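Local atomic coordinates of penicillin-binding protein (Bacillus halodurans, PDB entry 3TG9), a protein that probably binds penicillins or related substrates through an active-site serine that they acylate, as in serine beta-lactamases and penicillin-binding proteins. Residues Leu59-Glu70 with Leu249-Leu258; Val91-His99 with Gly156-Val164. All blocks are in the same frame, centred on the assembly; numbering follows the deposited sequence.

Both contacts are buried helix packings in the helical part of a beta-lactamase-like fold, with centres about 13 Å apart, and along the chain contact 2 is nested inside the loop closed by contact 1. They share no segment but meet through helix 58-70: Ile65 CD1 lies 3.4 Å from Val164 CG2, and Thr61 and Phe157 also touch. Contact 1 is the larger, 611 against 402 Å², and mixed: an apolar centre gives way to a carboxylate, a helix cap and a partly exposed tyrosine. Contact 2 has no hydrogen bond between its segments; leucines and a histidine-phenylalanine pair carry it, next to the presumed catalytic centre.

Contact 1. Residues Leu59-Glu70 with Leu249-Leu258; sequences LFTAIAICQLVE and LLNETYTQKL
One face of the Tyr254 ring is covered by Glu70, whose CB stands over it, 3.9 Å from the ring centroid, a CH-pi contact; CA of Glu70 lies over the rim of the same face. Asn251 CG meets the ring edge in plane, and Val69 CG1 reaches Tyr254 CE2 at 3.4 Å from an oblique direction. Beyond the ring, the Glu70 carboxylate stacks on the Asn251 amide with the planes 14° apart. An extended chain with CG anti to the backbone N (chi1 167°) brings Glu70 OE1 to the N-H of Asn251, 2.8 Å from N and met on the syn side. The same asparagine is an N-cap: its OD1 accepts from Tyr254 N at 2.8 Å, nearly along the C=O axis, so the start of helix 252-258 is fixed through both the backbone and the side chain of Asn251. The axes of 252-258 and 59-70 make 140°, so they run roughly antiparallel; Lys58, the first residue of helix 58-70, is probably the lysine of the family's SxxK motif, with the serine, Ser55, just before the helix. Between the two helices the interdigitation is seen in a knob into a hole, Leu258 seated among Leu59, Ala62, Ile63 and Cys66, with its CD1 4.0 Å from Cys66 SG. Leu250 CD2 presses on Cys66 CB at 3.5 Å and on the Gln67 side chain, lying across it. Gln67 NE2 gives a long bond of 3.3 Å to Leu249 O and another to Asn179 O, while its OE1 is bonded to Tyr175.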
loop_
_atom_site.group_PDB
_atom_site.type_symbol
_atom_site.label_atom_id
_atom_site.label_comp_id
_atom_site.label_asym_id
_atom_site.label_seq_id
_atom_site.Cartn_x
_atom_site.Cartn_y
_atom_site.Cartn_z
ATOM N N LEU B 59 18.445 -4.017 17.274
ATOM C CA LEU B 59 19.628 -3.404 17.879
ATOM C C LEU B 59 19.347 -2.002 18.427
ATOM O O LEU B 59 19.853 -1.641 19.496
ATOM C CB LEU B 59 20.782 -3.339 16.873
ATOM C CG LEU B 59 22.061 -2.623 17.333
ATOM C CD1 LEU B 59 22.591 -3.205 18.633
ATOM C CD2 LEU B 59 23.117 -2.711 16.258
ATOM N N PHE B 60 18.560 -1.215 17.686
ATOM C CA PHE B 60 18.221 0.144 18.104
ATOM C C PHE B 60 17.350 0.073 19.349
ATOM O O PHE B 60 17.413 0.943 20.215
ATOM C CB PHE B 60 17.450 0.922 17.015
ATOM C CG PHE B 60 18.056 0.840 15.632
ATOM C CD1 PHE B 60 19.346 0.370 15.436
ATOM C CD2 PHE B 60 17.327 1.258 14.523
ATOM C CE1 PHE B 60 19.890 0.298 14.158
ATOM C CE2 PHE B 60 17.864 1.190 13.245
ATOM C CZ PHE B 60 19.151 0.703 13.068
ATOM N N THR B 61 16.514 -0.958 19.424
ATOM C CA THR B 61 15.674 -1.159 20.596
ATOM C C THR B 61 16.548 -1.465 21.808
ATOM O O THR B 61 16.326 -0.929 22.892
ATOM C CB THR B 61 14.668 -2.299 20.380
ATOM O OG1 THR B 61 13.908 -2.037 19.197
ATOM C CG2 THR B 61 13.728 -2.422 21.563
ATOM N N ALA B 62 17.552 -2.312 21.617
ATOM C CA ALA B 62 18.460 -2.668 22.706
ATOM C C ALA B 62 19.271 -1.460 23.139
ATOM O O ALA B 62 19.455 -1.221 24.332
ATOM C CB ALA B 62 19.371 -3.795 22.290
ATOM N N ILE B 63 19.753 -0.693 22.168
ATOM C CA ILE B 63 20.512 0.515 22.468
ATOM C C ILE B 63 19.659 1.462 23.317
ATOM O O ILE B 63 20.121 2.011 24.317
ATOM C CB ILE B 63 20.943 1.235 21.176
ATOM C CG1 ILE B 63 21.886 0.356 20.356
ATOM C CG2 ILE B 63 21.603 2.583 21.490
ATOM C CD1 ILE B 63 22.393 1.030 19.083
ATOM N N ALA B 64 18.408 1.648 22.912
ATOM C CA ALA B 64 17.505 2.549 23.622
ATOM C C ALA B 64 17.286 2.082 25.056
ATOM O O ALA B 64 17.307 2.884 25.990
ATOM C CB ALA B 64 16.173 2.652 22.888
ATOM N N ILE B 65 17.074 0.781 25.224
ATOM C CA ILE B 65 16.819 0.205 26.541
ATOM C C ILE B 65 18.035 0.358 27.445
ATOM O O ILE B 65 17.908 0.614 28.647
ATOM C CB ILE B 65 16.449 -1.280 26.448
ATOM C CG1 ILE B 65 14.989 -1.438 26.018
ATOM C CG2 ILE B 65 16.681 -1.967 27.790
ATOM C CD1 ILE B 65 13.995 -0.983 27.068
ATOM N N CYS B 66 19.217 0.207 26.860
ATOM C CA CYS B 66 20.458 0.384 27.608
ATOM C C CYS B 66 20.636 1.839 28.032
ATOM O O CYS B 66 21.122 2.106 29.126
ATOM C CB CYS B 66 21.654 -0.093 26.786
ATOM S SG CYS B 66 21.667 -1.872 26.552
ATOM N N GLN B 67 20.225 2.777 27.178
ATOM C CA GLN B 67 20.347 4.198 27.511
ATOM C C GLN B 67 19.508 4.560 28.725
ATOM O O GLN B 67 19.901 5.403 29.533
ATOM C CB GLN B 67 19.928 5.083 26.345
ATOM C CG GLN B 67 20.839 5.037 25.149
ATOM C CD GLN B 67 20.317 5.904 24.028
ATOM O OE1 GLN B 67 19.110 6.113 23.915
ATOM N NE2 GLN B 67 21.220 6.417 23.195
ATOM N N LEU B 68 18.345 3.930 28.843
ATOM C CA LEU B 68 17.484 4.149 29.995
ATOM C C LEU B 68 18.140 3.578 31.247
ATOM O O LEU B 68 18.048 4.156 32.330
ATOM C CB LEU B 68 16.115 3.510 29.776
ATOM C CG LEU B 68 15.312 4.054 28.589
ATOM C CD1 LEU B 68 13.991 3.334 28.485
ATOM C CD2 LEU B 68 15.106 5.554 28.721
ATOM N N VAL B 69 18.800 2.437 31.097
ATOM C CA VAL B 69 19.531 1.858 32.217
ATOM C C VAL B 69 20.706 2.760 32.593
ATOM O O VAL B 69 20.861 3.122 33.754
ATOM C CB VAL B 69 19.991 0.415 31.926
ATOM C CG1 VAL B 69 20.792 -0.150 33.105
ATOM C CG2 VAL B 69 18.785 -0.470 31.625
ATOM N N GLU B 70 21.504 3.155 31.606
ATOM C CA GLU B 70 22.647 4.032 31.856
ATOM C C GLU B 70 22.223 5.358 32.477
ATOM O O GLU B 70 22.989 5.978 33.216
ATOM C CB GLU B 70 23.461 4.275 30.576
ATOM C CG GLU B 70 24.464 5.420 30.684
ATOM C CD GLU B 70 25.390 5.530 29.478
ATOM O OE1 GLU B 70 25.530 4.524 28.751
ATOM O OE2 GLU B 70 25.986 6.617 29.254
ATOM N N LEU B 249 26.863 6.561 21.878
ATOM C CA LEU B 249 25.467 6.245 22.142
ATOM C C LEU B 249 25.296 5.803 23.592
ATOM O O LEU B 249 24.289 6.096 24.241
ATOM C CB LEU B 249 24.982 5.151 21.182
ATOM C CG LEU B 249 24.818 5.566 19.711
ATOM C CD1 LEU B 249 24.353 4.403 18.831
ATOM C CD2 LEU B 249 23.868 6.756 19.579
ATOM N N LEU B 250 26.298 5.092 24.089
ATOM C CA LEU B 250 26.327 4.628 25.465
ATOM C C LEU B 250 27.754 4.790 25.958
ATOM O O LEU B 250 28.685 4.868 25.157
ATOM C CB LEU B 250 25.948 3.151 25.527
ATOM C CG LEU B 250 24.566 2.732 25.038
ATOM C CD1 LEU B 250 24.638 1.340 24.417
ATOM C CD2 LEU B 250 23.543 2.791 26.172
ATOM N N ASN B 251 27.939 4.843 27.269
ATOM C CA ASN B 251 29.297 4.897 27.794
ATOM C C ASN B 251 29.964 3.529 27.614
ATOM O O ASN B 251 29.319 2.573 27.182
ATOM C CB ASN B 251 29.307 5.359 29.252
ATOM C CG ASN B 251 28.686 4.351 30.188
ATOM O OD1 ASN B 251 28.619 3.153 29.886
ATOM N ND2 ASN B 251 28.224 4.829 31.342
ATOM N N GLU B 252 31.247 3.435 27.931
ATOM C CA GLU B 252 32.003 2.209 27.680
ATOM C C GLU B 252 31.430 0.968 28.388
ATOM O O GLU B 252 31.291 -0.094 27.779
ATOM C CB GLU B 252 33.473 2.418 28.046
ATOM C CG GLU B 252 34.276 1.144 28.096
ATOM C CD GLU B 252 35.676 1.379 28.610
ATOM O OE1 GLU B 252 36.508 1.924 27.855
ATOM O OE2 GLU B 252 35.938 1.023 29.774
ATOM N N THR B 253 31.107 1.102 29.670
ATOM C CA THR B 253 30.513 0.011 30.434
ATOM C C THR B 253 29.231 -0.532 29.793
ATOM O O THR B 253 29.062 -1.744 29.649
ATOM C CB THR B 253 30.157 0.460 31.864
ATOM O OG1 THR B 253 31.341 0.881 32.549
ATOM C CG2 THR B 253 29.520 -0.681 32.631
ATOM N N TYR B 254 28.315 0.362 29.429
ATOM C CA TYR B 254 27.026 -0.083 28.890
ATOM C C TYR B 254 27.111 -0.565 27.450
ATOM O O TYR B 254 26.446 -1.528 27.078
ATOM C CB TYR B 254 25.929 0.967 29.100
ATOM C CG TYR B 254 25.442 0.964 30.525
ATOM C CD1 TYR B 254 25.975 1.841 31.466
ATOM C CD2 TYR B 254 24.495 0.049 30.948
ATOM C CE1 TYR B 254 25.548 1.828 32.783
ATOM C CE2 TYR B 254 24.060 0.024 32.257
ATOM C CZ TYR B 254 24.590 0.914 33.172
ATOM O OH TYR B 254 24.158 0.886 34.479
ATOM N N THR B 255 27.945 0.085 26.651
ATOM C CA THR B 255 28.237 -0.423 25.318
ATOM C C THR B 255 28.739 -1.868 25.387
ATOM O O THR B 255 28.258 -2.747 24.659
ATOM C CB THR B 255 29.284 0.433 24.622
ATOM O OG1 THR B 255 28.819 1.784 24.559
ATOM C CG2 THR B 255 29.533 -0.083 23.214
ATOM N N GLN B 256 29.694 -2.101 26.283
ATOM C CA GLN B 256 30.316 -3.411 26.457
ATOM C C GLN B 256 29.327 -4.440 26.992
ATOM O O GLN B 256 29.373 -5.610 26.605
ATOM C CB GLN B 256 31.513 -3.284 27.404
ATOM C CG GLN B 256 32.522 -4.429 27.360
ATOM C CD GLN B 256 33.902 -3.983 27.834
ATOM O OE1 GLN B 256 34.248 -2.800 27.748
ATOM N NE2 GLN B 256 34.698 -4.928 28.339
ATOM N N LYS B 257 28.436 -4.012 27.884
ATOM C CA LYS B 257 27.394 -4.900 28.394
ATOM C C LYS B 257 26.461 -5.354 27.268
ATOM O O LYS B 257 26.016 -6.503 27.245
ATOM C CB LYS B 257 26.583 -4.223 29.508
ATOM C CG LYS B 257 27.400 -3.831 30.741
ATOM C CD LYS B 257 26.536 -3.738 31.998
ATOM C CE LYS B 257 25.890 -5.089 32.321
ATOM N NZ LYS B 257 25.038 -5.058 33.554
ATOM N N LEU B 258 26.173 -4.448 26.337
ATOM C CA LEU B 258 25.287 -4.750 25.214
ATOM C C LEU B 258 25.966 -5.733 24.276
ATOM O O LEU B 258 25.310 -6.574 23.670
ATOM C CB LEU B 258 24.898 -3.457 24.466
ATOM C CG LEU B 258 24.126 -3.492 23.134
ATOM C CD1 LEU B 258 23.338 -2.172 22.889
ATOM C CD2 LEU B 258 25.049 -3.785 21.958
#

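Contact 2. Residues Val91-His99 with Gly156-Val164; sequences VTIHHLLTH and GFILLGLVV
His99 and Phe157 meet beside the presumed active site of this beta-lactamase-like fold: Phe157 touches Lys58, the presumed SxxK lysine, and the His99 ring also meets that of Tyr152, a candidate for the tyrosine of a YxN motif. The His99 and Phe157 rings are nearly parallel, 27° apart, but offset so that little of one lies over the other, with centroids 5.1 Å apart and His99 CE1 3.6 Å from Phe157 CE1. At the ring edge of Phe157, near its plane, comes Leu97 O; Leu96 O approaches CE1 obliquely at 3.3 Å. Leu160 CD1 lies over the centre of one face of the Phe157 ring, 3.8 Å above it. A Schellman motif with positive phi (66°) at His99 turns the chain as it leaves the helix and places the ring beside Phe157; a capping box of Thr92 and His95 begins the helix.

Leu160 is also the hub of the apolar packing. Its CG is 3.6 Å from Leu96 CB, the two side chains lying alongside and pointing opposite ways, and its CD1 meets Leu97 CD2 at 3.8 Å. Leu96 CD2 lies against Gly156 O, where the CA atoms of Leu96 and Gly156 come within 5.3 Å. Ile93 CD1 extends the row to Val163 CG1 at 4.1 Å. The resulting pair of segments 93-98 and 156-164, crossing at -133° with a histidine turned to the SxxK neighbourhood, is consistent with the helical domain of serine beta-lactamases and penicillin-binding proteins.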
loop_
_atom_site.group_PDB
_atom_site.type_symbol
_atom_site.label_atom_id
_atom_site.label_comp_id
_atom_site.label_asym_id
_atom_site.label_seq_id
_atom_site.Cartn_x
_atom_site.Cartn_y
_atom_site.Cartn_z
ATOM N N VAL B 91 9.197 -12.284 34.208
ATOM C CA VAL B 91 9.957 -11.791 33.069
ATOM C C VAL B 91 10.654 -10.467 33.396
ATOM O O VAL B 91 10.082 -9.578 34.030
ATOM C CB VAL B 91 9.098 -11.681 31.795
ATOM C CG1 VAL B 91 9.849 -10.920 30.713
ATOM C CG2 VAL B 91 8.720 -13.073 31.307
ATOM N N THR B 92 11.910 -10.370 32.981
ATOM C CA THR B 92 12.743 -9.225 33.281
ATOM C C THR B 92 13.237 -8.641 31.965
ATOM O O THR B 92 13.215 -9.316 30.929
ATOM C CB THR B 92 13.967 -9.654 34.108
ATOM O OG1 THR B 92 14.780 -10.535 33.326
ATOM C CG2 THR B 92 13.538 -10.375 35.385
ATOM N N ILE B 93 13.677 -7.387 32.013
ATOM C CA ILE B 93 14.224 -6.706 30.855
ATOM C C ILE B 93 15.277 -7.573 30.181
ATOM O O ILE B 93 15.241 -7.791 28.970
ATOM C CB ILE B 93 14.873 -5.372 31.273
ATOM C CG1 ILE B 93 13.833 -4.445 31.914
ATOM C CG2 ILE B 93 15.571 -4.715 30.095
ATOM C CD1 ILE B 93 12.595 -4.216 31.061
ATOM N N HIS B 94 16.213 -8.069 30.983
ATOM C CA HIS B 94 17.322 -8.871 30.487
ATOM C C HIS B 94 16.854 -10.142 29.762
ATOM O O HIS B 94 17.478 -10.574 28.792
ATOM C CB HIS B 94 18.287 -9.201 31.634
ATOM C CG HIS B 94 19.244 -10.306 31.319
ATOM N ND1 HIS B 94 20.525 -10.074 30.858
ATOM C CD2 HIS B 94 19.107 -11.650 31.388
ATOM C CE1 HIS B 94 21.133 -11.232 30.661
ATOM N NE2 HIS B 94 20.291 -12.203 30.967
ATOM N N HIS B 95 15.758 -10.738 30.218
ATOM C CA HIS B 95 15.204 -11.899 29.526
ATOM C C HIS B 95 14.769 -11.532 28.111
ATOM O O HIS B 95 15.030 -12.260 27.153
ATOM C CB HIS B 95 14.010 -12.476 30.287
ATOM C CG HIS B 95 14.376 -13.118 31.590
ATOM N ND1 HIS B 95 13.593 -13.005 32.721
ATOM C CD2 HIS B 95 15.442 -13.871 31.945
ATOM C CE1 HIS B 95 14.161 -13.666 33.713
ATOM N NE2 HIS B 95 15.286 -14.199 33.271
ATOM N N LEU B 96 14.099 -10.394 27.994
ATOM C CA LEU B 96 13.610 -9.913 26.710
ATOM C C LEU B 96 14.765 -9.596 25.758
ATOM O O LEU B 96 14.724 -9.966 24.584
ATOM C CB LEU B 96 12.725 -8.684 26.919
ATOM C CG LEU B 96 11.518 -8.943 27.831
ATOM C CD1 LEU B 96 10.938 -7.657 28.395
ATOM C CD2 LEU B 96 10.453 -9.739 27.101
ATOM N N LEU B 97 15.800 -8.939 26.286
ATOM C CA LEU B 97 16.946 -8.489 25.494
ATOM C C LEU B 97 17.744 -9.631 24.879
ATOM O O LEU B 97 18.421 -9.452 23.858
ATOM C CB LEU B 97 17.889 -7.647 26.359
ATOM C CG LEU B 97 17.469 -6.221 26.690
ATOM C CD1 LEU B 97 18.254 -5.701 27.880
ATOM C CD2 LEU B 97 17.669 -5.324 25.480
ATOM N N THR B 98 17.688 -10.793 25.519
ATOM C CA THR B 98 18.473 -11.938 25.084
ATOM C C THR B 98 17.604 -13.070 24.549
ATOM O O THR B 98 18.113 -14.135 24.213
ATOM C CB THR B 98 19.342 -12.487 26.234
ATOM O OG1 THR B 98 18.503 -12.818 27.348
ATOM C CG2 THR B 98 20.374 -11.453 26.671
ATOM N N HIS B 99 16.298 -12.839 24.467
ATOM C CA HIS B 99 15.382 -13.841 23.929
ATOM C C HIS B 99 15.319 -15.066 24.822
ATOM O O HIS B 99 15.288 -16.193 24.329
ATOM C CB HIS B 99 15.813 -14.287 22.531
ATOM C CG HIS B 99 15.737 -13.206 21.498
ATOM N ND1 HIS B 99 14.544 -12.723 21.009
ATOM C CD2 HIS B 99 16.715 -12.529 20.849
ATOM C CE1 HIS B 99 14.785 -11.793 20.109
ATOM N NE2 HIS B 99 16.094 -11.651 19.994
ATOM N N GLY B 156 8.743 -10.312 22.206
ATOM C CA GLY B 156 9.639 -9.898 23.268
ATOM C C GLY B 156 10.255 -8.535 23.021
ATOM O O GLY B 156 10.544 -7.792 23.961
ATOM N N PHE B 157 10.470 -8.192 21.757
ATOM C CA PHE B 157 11.018 -6.874 21.451
ATOM C C PHE B 157 9.941 -5.811 21.301
ATOM O O PHE B 157 10.222 -4.620 21.435
ATOM C CB PHE B 157 11.989 -6.914 20.265
ATOM C CG PHE B 157 13.414 -7.136 20.686
ATOM C CD1 PHE B 157 13.802 -8.345 21.249
ATOM C CD2 PHE B 157 14.354 -6.126 20.564
ATOM C CE1 PHE B 157 15.113 -8.554 21.662
ATOM C CE2 PHE B 157 15.668 -6.320 20.982
ATOM C CZ PHE B 157 16.047 -7.541 21.529
ATOM N N ILE B 158 8.708 -6.244 21.044
ATOM C CA ILE B 158 7.562 -5.345 21.178
ATOM C C ILE B 158 7.446 -4.906 22.635
ATOM O O ILE B 158 7.323 -3.716 22.927
ATOM C CB ILE B 158 6.230 -6.012 20.767
ATOM C CG1 ILE B 158 6.214 -6.315 19.271
ATOM C CG2 ILE B 158 5.064 -5.109 21.147
ATOM C CD1 ILE B 158 6.238 -5.066 18.411
ATOM N N LEU B 159 7.486 -5.879 23.548
ATOM C CA LEU B 159 7.400 -5.593 24.981
ATOM C C LEU B 159 8.479 -4.606 25.430
ATOM O O LEU B 159 8.207 -3.693 26.212
ATOM C CB LEU B 159 7.461 -6.885 25.804
ATOM C CG LEU B 159 6.279 -7.845 25.602
ATOM C CD1 LEU B 159 6.517 -9.196 26.266
ATOM C CD2 LEU B 159 4.982 -7.216 26.090
ATOM N N LEU B 160 9.702 -4.788 24.940
ATOM C CA LEU B 160 10.768 -3.836 25.231
ATOM C C LEU B 160 10.412 -2.431 24.708
ATOM O O LEU B 160 10.669 -1.428 25.368
ATOM C CB LEU B 160 12.100 -4.320 24.652
ATOM C CG LEU B 160 12.849 -5.454 25.378
ATOM C CD1 LEU B 160 14.061 -5.902 24.573
ATOM C CD2 LEU B 160 13.276 -5.050 26.788
ATOM N N GLY B 161 9.813 -2.364 23.525
ATOM C CA GLY B 161 9.394 -1.087 22.972
ATOM C C GLY B 161 8.385 -0.390 23.863
ATOM O O GLY B 161 8.445 0.823 24.077
ATOM N N LEU B 162 7.446 -1.171 24.387
ATOM C CA LEU B 162 6.449 -0.656 25.315
ATOM C C LEU B 162 7.093 -0.161 26.612
ATOM O O LEU B 162 6.609 0.780 27.235
ATOM C CB LEU B 162 5.387 -1.720 25.592
ATOM C CG LEU B 162 4.489 -1.929 24.370
ATOM C CD1 LEU B 162 3.528 -3.093 24.548
ATOM C CD2 LEU B 162 3.731 -0.644 24.068
ATOM N N VAL B 163 8.192 -0.788 27.015
ATOM C CA VAL B 163 8.916 -0.323 28.189
ATOM C C VAL B 163 9.579 1.017 27.900
ATOM O O VAL B 163 9.508 1.938 28.709
ATOM C CB VAL B 163 9.957 -1.351 28.667
ATOM C CG1 VAL B 163 10.857 -0.737 29.728
ATOM C CG2 VAL B 163 9.255 -2.599 29.199
ATOM N N VAL B 164 10.205 1.133 26.734
ATOM C CA VAL B 164 10.842 2.384 26.352
ATOM C C VAL B 164 9.841 3.528 26.374
ATOM O O VAL B 164 10.157 4.630 26.820
ATOM C CB VAL B 164 11.489 2.296 24.956
ATOM C CG1 VAL B 164 11.860 3.692 24.449
ATOM C CG2 VAL B 164 12.718 1.398 24.995
#